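Side-chain contacts in OxyA protein (Actinoplanes teichomyceticus, PDB 5HH3), which probably acts as a haem-dependent cytochrome P450 peptide cyclase, making a phenolic cross-link during glycopeptide antibiotic biosynthesis: residues 108-113 with 351-356; 70-75 with 295-300. One frame throughout, in Å; residues are numbered along the deposited sequence.

Contact 1: 108-113 with 351-356; sequences PAFAVR and RSLAEL. With HEM (protoporphyrin IX containing Fe), chain G.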
loop_
_atom_site.group_PDB
_atom_site.type_symbol
_atom_site.label_atom_id
_atom_site.label_comp_id
_atom_site.label_asym_id
_atom_site.label_seq_id
_atom_site.Cartn_x
_atom_site.Cartn_y
_atom_site.Cartn_z
ATOM N N PRO B 108 18.217 -10.019 26.307
ATOM C CA PRO B 108 18.318 -10.901 27.477
ATOM C C PRO B 108 17.065 -11.741 27.799
ATOM O O PRO B 108 17.195 -12.866 28.296
ATOM C CB PRO B 108 18.602 -9.923 28.605
ATOM C CG PRO B 108 19.398 -8.847 27.929
ATOM C CD PRO B 108 18.698 -8.663 26.630
ATOM N N ALA B 109 15.877 -11.201 27.521
ATOM C CA ALA B 109 14.632 -11.935 27.750
ATOM C C ALA B 109 14.482 -13.157 26.833
ATOM O O ALA B 109 13.713 -14.065 27.145
ATOM C CB ALA B 109 13.437 -11.012 27.578
ATOM N N PHE B 110 15.183 -13.169 25.697
ATOM C CA PHE B 110 15.065 -14.264 24.717
ATOM C C PHE B 110 16.297 -15.174 24.694
ATOM O O PHE B 110 16.460 -15.980 23.778
ATOM C CB PHE B 110 14.778 -13.680 23.327
ATOM C CG PHE B 110 13.512 -12.853 23.263
ATOM C CD1 PHE B 110 13.523 -11.507 23.617
ATOM C CD2 PHE B 110 12.302 -13.429 22.878
ATOM C CE1 PHE B 110 12.359 -10.741 23.564
ATOM C CE2 PHE B 110 11.138 -12.670 22.813
ATOM C CZ PHE B 110 11.165 -11.321 23.156
ATOM N N ALA B 111 17.134 -15.066 25.722
ATOM C CA ALA B 111 18.340 -15.902 25.867
ATOM C C ALA B 111 18.026 -17.401 26.084
ATOM O O ALA B 111 16.908 -17.763 26.448
ATOM C CB ALA B 111 19.190 -15.389 27.019
ATOM N N VAL B 112 19.054 -18.233 25.887
ATOM C CA VAL B 112 18.948 -19.693 25.891
ATOM C C VAL B 112 18.527 -20.192 27.255
ATOM O O VAL B 112 17.548 -20.931 27.365
ATOM C CB VAL B 112 20.283 -20.358 25.456
ATOM C CG1 VAL B 112 20.339 -21.834 25.831
ATOM C CG2 VAL B 112 20.478 -20.202 23.947
ATOM N N ARG B 113 19.254 -19.782 28.290
ATOM C CA ARG B 113 18.933 -20.175 29.664
ATOM C C ARG B 113 17.492 -19.853 30.051
ATOM O O ARG B 113 16.864 -20.579 30.824
ATOM C CB ARG B 113 19.893 -19.517 30.669
ATOM C CG ARG B 113 21.326 -20.036 30.598
ATOM C CD ARG B 113 22.077 -19.818 31.909
ATOM N NE ARG B 113 23.515 -20.072 31.763
ATOM C CZ ARG B 113 24.409 -20.057 32.758
ATOM N NH1 ARG B 113 24.040 -19.805 34.015
ATOM N NH2 ARG B 113 25.692 -20.304 32.493
ATOM N N ARG B 351 13.181 -16.106 17.838
ATOM C CA ARG B 351 13.404 -17.417 17.227
ATOM C C ARG B 351 13.401 -18.510 18.291
ATOM O O ARG B 351 12.727 -19.527 18.136
ATOM C CB ARG B 351 14.714 -17.472 16.419
ATOM C CG ARG B 351 15.106 -18.874 15.940
ATOM C CD ARG B 351 16.258 -18.843 14.945
ATOM N NE ARG B 351 16.503 -20.168 14.390
ATOM C CZ ARG B 351 17.242 -20.444 13.315
ATOM N NH1 ARG B 351 17.837 -19.487 12.611
ATOM N NH2 ARG B 351 17.363 -21.696 12.919
ATOM N N SER B 352 14.129 -18.283 19.374
ATOM C CA SER B 352 14.315 -19.308 20.383
ATOM C C SER B 352 12.998 -19.627 21.145
ATOM O O SER B 352 12.758 -20.777 21.502
ATOM C CB SER B 352 15.464 -18.936 21.328
ATOM O OG SER B 352 15.049 -17.935 22.245
ATOM N N LEU B 353 12.165 -18.619 21.380
ATOM C CA LEU B 353 10.817 -18.819 21.906
ATOM C C LEU B 353 9.923 -19.590 20.913
ATOM O O LEU B 353 9.268 -20.563 21.301
ATOM C CB LEU B 353 10.167 -17.477 22.278
ATOM C CG LEU B 353 8.725 -17.497 22.793
ATOM C CD1 LEU B 353 8.583 -18.404 24.001
ATOM C CD2 LEU B 353 8.262 -16.099 23.171
ATOM N N ALA B 354 9.887 -19.148 19.662
ATOM C CA ALA B 354 9.104 -19.830 18.641
ATOM C C ALA B 354 9.502 -21.309 18.543
ATOM O O ALA B 354 8.638 -22.173 18.619
ATOM C CB ALA B 354 9.242 -19.152 17.298
ATOM N N GLU B 355 10.804 -21.593 18.463
ATOM C CA GLU B 355 11.276 -22.972 18.338
ATOM C C GLU B 355 10.945 -23.840 19.532
ATOM O O GLU B 355 10.647 -25.018 19.350
ATOM C CB GLU B 355 12.776 -23.039 18.056
ATOM C CG GLU B 355 13.121 -22.578 16.644
ATOM C CD GLU B 355 14.608 -22.627 16.336
ATOM O OE1 GLU B 355 14.974 -22.653 15.146
ATOM O OE2 GLU B 355 15.428 -22.604 17.270
ATOM N N LEU B 356 11.024 -23.278 20.737
ATOM C CA LEU B 356 10.639 -23.988 21.967
ATOM C C LEU B 356 9.165 -24.416 21.937
ATOM O O LEU B 356 8.832 -25.545 22.298
ATOM C CB LEU B 356 10.888 -23.109 23.200
ATOM C CG LEU B 356 10.382 -23.651 24.538
ATOM C CD1 LEU B 356 11.075 -24.982 24.847
ATOM C CD2 LEU B 356 10.599 -22.658 25.671
HETATM C CHA HEM G . 11.917 -10.525 12.943
HETATM C CHB HEM G . 9.863 -11.404 17.249
HETATM C CHC HEM G . 8.259 -15.684 15.579
HETATM C CHD HEM G . 10.378 -14.812 11.338
HETATM C C1A HEM G . 11.469 -10.394 14.235
HETATM C C2A HEM G . 11.629 -9.218 15.020
HETATM C C3A HEM G . 11.063 -9.467 16.233
HETATM C C4A HEM G . 10.544 -10.793 16.206
HETATM C CMA HEM G . 10.973 -8.510 17.395
HETATM C CAA HEM G . 12.318 -7.941 14.580
HETATM C CBA HEM G . 13.809 -8.055 14.895
HETATM C CGA HEM G . 14.634 -6.849 14.475
HETATM O O1A HEM G . 14.256 -6.057 13.577
HETATM O O2A HEM G . 15.745 -6.639 15.031
HETATM C C1B HEM G . 9.224 -12.657 17.177
HETATM C C2B HEM G . 8.476 -13.250 18.252
HETATM C C3B HEM G . 8.013 -14.464 17.795
HETATM C C4B HEM G . 8.515 -14.580 16.398
HETATM C CMB HEM G . 8.245 -12.661 19.628
HETATM C CAB HEM G . 7.226 -15.530 18.466
HETATM C CBB HEM G . 6.892 -15.597 19.758
HETATM C C1C HEM G . 8.671 -15.844 14.262
HETATM C C2C HEM G . 8.392 -16.960 13.445
HETATM C C3C HEM G . 9.000 -16.707 12.208
HETATM C C4C HEM G . 9.651 -15.429 12.319
HETATM C CMC HEM G . 7.574 -18.176 13.839
HETATM C CAC HEM G . 9.047 -17.539 10.978
HETATM C CBC HEM G . 8.551 -18.764 10.826
HETATM C C1D HEM G . 10.953 -13.550 11.481
HETATM C C2D HEM G . 11.677 -12.926 10.352
HETATM C C3D HEM G . 12.106 -11.733 10.789
HETATM C C4D HEM G . 11.634 -11.646 12.187
HETATM C CMD HEM G . 11.915 -13.449 8.953
HETATM C CAD HEM G . 12.905 -10.729 9.969
HETATM C CBD HEM G . 12.053 -9.801 9.088
HETATM C CGD HEM G . 12.942 -8.829 8.295
HETATM O O1D HEM G . 12.469 -7.956 7.546
HETATM O O2D HEM G . 14.180 -8.853 8.338
HETATM N NA HEM G . 10.817 -11.358 14.979
HETATM N NB HEM G . 9.234 -13.492 16.134
HETATM N NC HEM G . 9.460 -14.959 13.585
HETATM N ND HEM G . 10.982 -12.762 12.574
HETATM FE FE HEM G . 10.158 -13.113 14.281
HETATM O O HOH W 1 8.472 -12.013 13.670
#
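Polar contact between the segments comes down to Ser352 OG and the backbone carbonyl of Phe110, with OG 2.9 Å from Phe110 O. The serine's first torsion (chi1 76°) sets OG between its own backbone N and carbonyl carbon, and from there it reaches across to the loop just ahead of helix 112-136. The hydroxyl proton has a second acceptor within reach, so this hydrogen bond need not be made all the time. Ala111, next along the loop, is the N-cap residue of that helix.

The apolar contact is looser. Leu353 CD2 approaches CE2 of the Phe110 ring obliquely at 4.5 Å. With CG of Leu353 anti to the backbone N (chi1 177°), the same methyl also rests 3.7 Å from CBB of a haem vinyl group. One leucine branch thus touches both the phenylalanine and the porphyrin rim. Ala354 adds its CB, 4.0 Å from the haem methyl CMC. Beyond the two segments, Phe158 meets the Phe110 ring, while Met115 and Phe118 of helix 112-136 pack on Leu353.

A charged pair lies within helix 351-368, one turn apart. Arg351 NE donates to Glu355 OE1 at 3.0 Å, with the acceptor close to the guanidinium plane but the N-H arriving from above the carboxylate plane. Arg351 NH2 adds a weak bond to the same oxygen.

Helix 351-368 begins three residues after the axial ligand Cys348, so this is the proximal side of the P450 haem site: the L helix, packed against the porphyrin and, through Ser352 and Leu353, against the C-D loop and the D-helix start.

Contact 2: 70-75 with 295-300; sequences DDFSAR and DDVRIG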
loop_
_atom_site.group_PDB
_atom_site.type_symbol
_atom_site.label_atom_id
_atom_site.label_comp_id
_atom_site.label_asym_id
_atom_site.label_seq_id
_atom_site.Cartn_x
_atom_site.Cartn_y
_atom_site.Cartn_z
ATOM N N ASP B 70 25.483 -3.541 5.307
ATOM C CA ASP B 70 25.200 -2.259 5.958
ATOM C C ASP B 70 24.655 -1.193 4.987
ATOM O O ASP B 70 24.288 -0.111 5.425
ATOM C CB ASP B 70 26.426 -1.734 6.748
ATOM C CG ASP B 70 27.540 -1.201 5.860
ATOM O OD1 ASP B 70 27.723 -1.706 4.731
ATOM O OD2 ASP B 70 28.268 -0.274 6.314
ATOM N N ASP B 71 24.576 -1.503 3.691
ATOM C CA ASP B 71 24.109 -0.566 2.676
ATOM C C ASP B 71 22.622 -0.662 2.370
ATOM O O ASP B 71 22.202 -0.222 1.296
ATOM C CB ASP B 71 24.905 -0.759 1.371
ATOM C CG ASP B 71 26.342 -0.339 1.493
ATOM O OD1 ASP B 71 26.670 0.510 2.345
ATOM O OD2 ASP B 71 27.153 -0.868 0.708
ATOM N N PHE B 72 21.831 -1.223 3.283
ATOM C CA PHE B 72 20.387 -1.287 3.119
ATOM C C PHE B 72 19.715 -0.810 4.402
ATOM O O PHE B 72 20.226 -1.040 5.494
ATOM C CB PHE B 72 19.910 -2.706 2.774
ATOM C CG PHE B 72 20.220 -3.142 1.370
ATOM C CD1 PHE B 72 19.320 -2.910 0.336
ATOM C CD2 PHE B 72 21.408 -3.796 1.084
ATOM C CE1 PHE B 72 19.609 -3.316 -0.960
ATOM C CE2 PHE B 72 21.698 -4.199 -0.209
ATOM C CZ PHE B 72 20.793 -3.963 -1.231
ATOM N N SER B 73 18.585 -0.132 4.252
ATOM C CA SER B 73 17.835 0.454 5.368
ATOM C C SER B 73 16.423 -0.073 5.356
ATOM O O SER B 73 15.784 -0.120 4.317
ATOM C CB SER B 73 17.785 1.983 5.257
ATOM O OG SER B 73 16.783 2.530 6.116
ATOM N N ALA B 74 15.937 -0.454 6.533
ATOM C CA ALA B 74 14.540 -0.820 6.735
ATOM C C ALA B 74 13.640 0.421 6.957
ATOM O O ALA B 74 12.515 0.513 6.457
ATOM C CB ALA B 74 14.471 -1.758 7.932
ATOM N N ARG B 75 14.195 1.388 7.661
ATOM C CA ARG B 75 13.515 2.630 8.057
ATOM C C ARG B 75 13.098 3.531 6.905
ATOM O O ARG B 75 12.016 4.127 6.943
ATOM C CB ARG B 75 14.457 3.411 8.951
ATOM C CG ARG B 75 13.956 4.744 9.493
ATOM C CD ARG B 75 15.065 5.352 10.341
ATOM N NE ARG B 75 16.308 5.548 9.570
ATOM C CZ ARG B 75 16.610 6.623 8.831
ATOM N NH1 ARG B 75 15.770 7.654 8.718
ATOM N NH2 ARG B 75 17.776 6.675 8.187
ATOM N N ASP B 295 23.467 2.647 -0.814
ATOM C CA ASP B 295 24.577 2.818 -1.756
ATOM C C ASP B 295 24.298 1.892 -2.964
ATOM O O ASP B 295 23.446 1.027 -2.889
ATOM C CB ASP B 295 25.899 2.478 -1.069
ATOM C CG ASP B 295 27.123 3.027 -1.804
ATOM O OD1 ASP B 295 26.991 3.607 -2.925
ATOM O OD2 ASP B 295 28.243 2.875 -1.251
ATOM N N ASP B 296 24.989 2.113 -4.076
ATOM C CA ASP B 296 24.969 1.186 -5.192
ATOM C C ASP B 296 25.604 -0.140 -4.736
ATOM O O ASP B 296 26.597 -0.146 -4.021
ATOM C CB ASP B 296 25.751 1.733 -6.393
ATOM C CG ASP B 296 25.124 2.980 -6.991
ATOM O OD1 ASP B 296 24.056 3.456 -6.543
ATOM O OD2 ASP B 296 25.708 3.517 -7.937
ATOM N N VAL B 297 25.030 -1.255 -5.155
ATOM C CA VAL B 297 25.622 -2.552 -4.867
ATOM C C VAL B 297 25.403 -3.512 -6.040
ATOM O O VAL B 297 24.295 -3.608 -6.590
ATOM C CB VAL B 297 25.086 -3.112 -3.523
ATOM C CG1 VAL B 297 23.587 -3.202 -3.523
ATOM C CG2 VAL B 297 25.690 -4.477 -3.183
ATOM N N ARG B 298 26.472 -4.205 -6.410
ATOM C CA ARG B 298 26.437 -5.263 -7.409
ATOM C C ARG B 298 26.037 -6.568 -6.742
ATOM O O ARG B 298 26.690 -6.998 -5.806
ATOM C CB ARG B 298 27.799 -5.455 -8.054
ATOM C CG ARG B 298 28.183 -4.285 -8.910
ATOM C CD ARG B 298 29.242 -4.637 -9.937
ATOM N NE ARG B 298 29.178 -3.630 -10.982
ATOM C CZ ARG B 298 28.287 -3.618 -11.970
ATOM N NH1 ARG B 298 27.378 -4.589 -12.113
ATOM N NH2 ARG B 298 28.311 -2.619 -12.833
ATOM N N ILE B 299 24.946 -7.160 -7.207
ATOM C CA ILE B 299 24.461 -8.441 -6.695
ATOM C C ILE B 299 23.908 -9.238 -7.857
ATOM O O ILE B 299 23.167 -8.710 -8.682
ATOM C CB ILE B 299 23.362 -8.290 -5.637
ATOM C CG1 ILE B 299 23.958 -7.616 -4.404
ATOM C CG2 ILE B 299 22.772 -9.657 -5.272
ATOM C CD1 ILE B 299 23.032 -7.487 -3.230
ATOM N N GLY B 300 24.229 -10.526 -7.869
ATOM C CA GLY B 300 24.064 -11.341 -9.057
ATOM C C GLY B 300 24.868 -10.654 -10.148
ATOM O O GLY B 300 26.021 -10.221 -9.946
HETATM O O HOH W 2 28.481 -1.176 -1.963
#
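Asp71 and Asp295 bring the two backbones nearest, their CA atoms 5.6 Å apart, at the border of the beta region of the P450 fold. Strand 72-73 is an outermost strand of the mixed sheet and pairs with 291-293; beyond that strand the chain enters the hairpin of 297-299 with 302-304. No direct hydrogen bond joins the segments: Asp71 O and Asp295 N are 3.8 Å apart.

The two aspartates run alongside each other in the same direction, their carboxylate planes turned 70° apart. Asp71 CG sits 3.8 Å from Asp295 CB, while their OD2 atoms are 4.4 Å apart, a pairing of like charges that probably favours a raised pKa for one of them. One water bridges the segments, donating to Asp71 OD2 and to Asp296 O, each 3.0 Å away. Asp296 turns its carboxylate to Lys305 in a salt bridge.

Phe72 supplies the apolar half. Its CG stands anti to the carbonyl carbon (chi1 -73°), and the ring reaches toward the hairpin, where its side chain crosses that of Val297 at about a right angle. Arg291, a haem-binding residue, and Ala293 also touch this phenylalanine. Val297 CG1 comes obliquely to the ring, 3.7 Å from Phe72 CZ.

From the N terminus the chain first passes 70-75, the edge strand of contact 2, and then 108-113, the first half of contact 1. A long, mostly helical course leads on to 295-300, which closes the loop of contact 2, and then to 351-356, which closes that of contact 1. The two loops therefore cross, each opening before the other has closed. Contact 2 ties the edge of the mixed sheet to the hairpin of 297-299 with 302-304 at the surface; contact 1 joins the loop leading into helix 112-136 to helix 351-368 in the buried interior beside the haem. Their centres lie 29 Å apart, and their nearest atoms are about 17 Å apart.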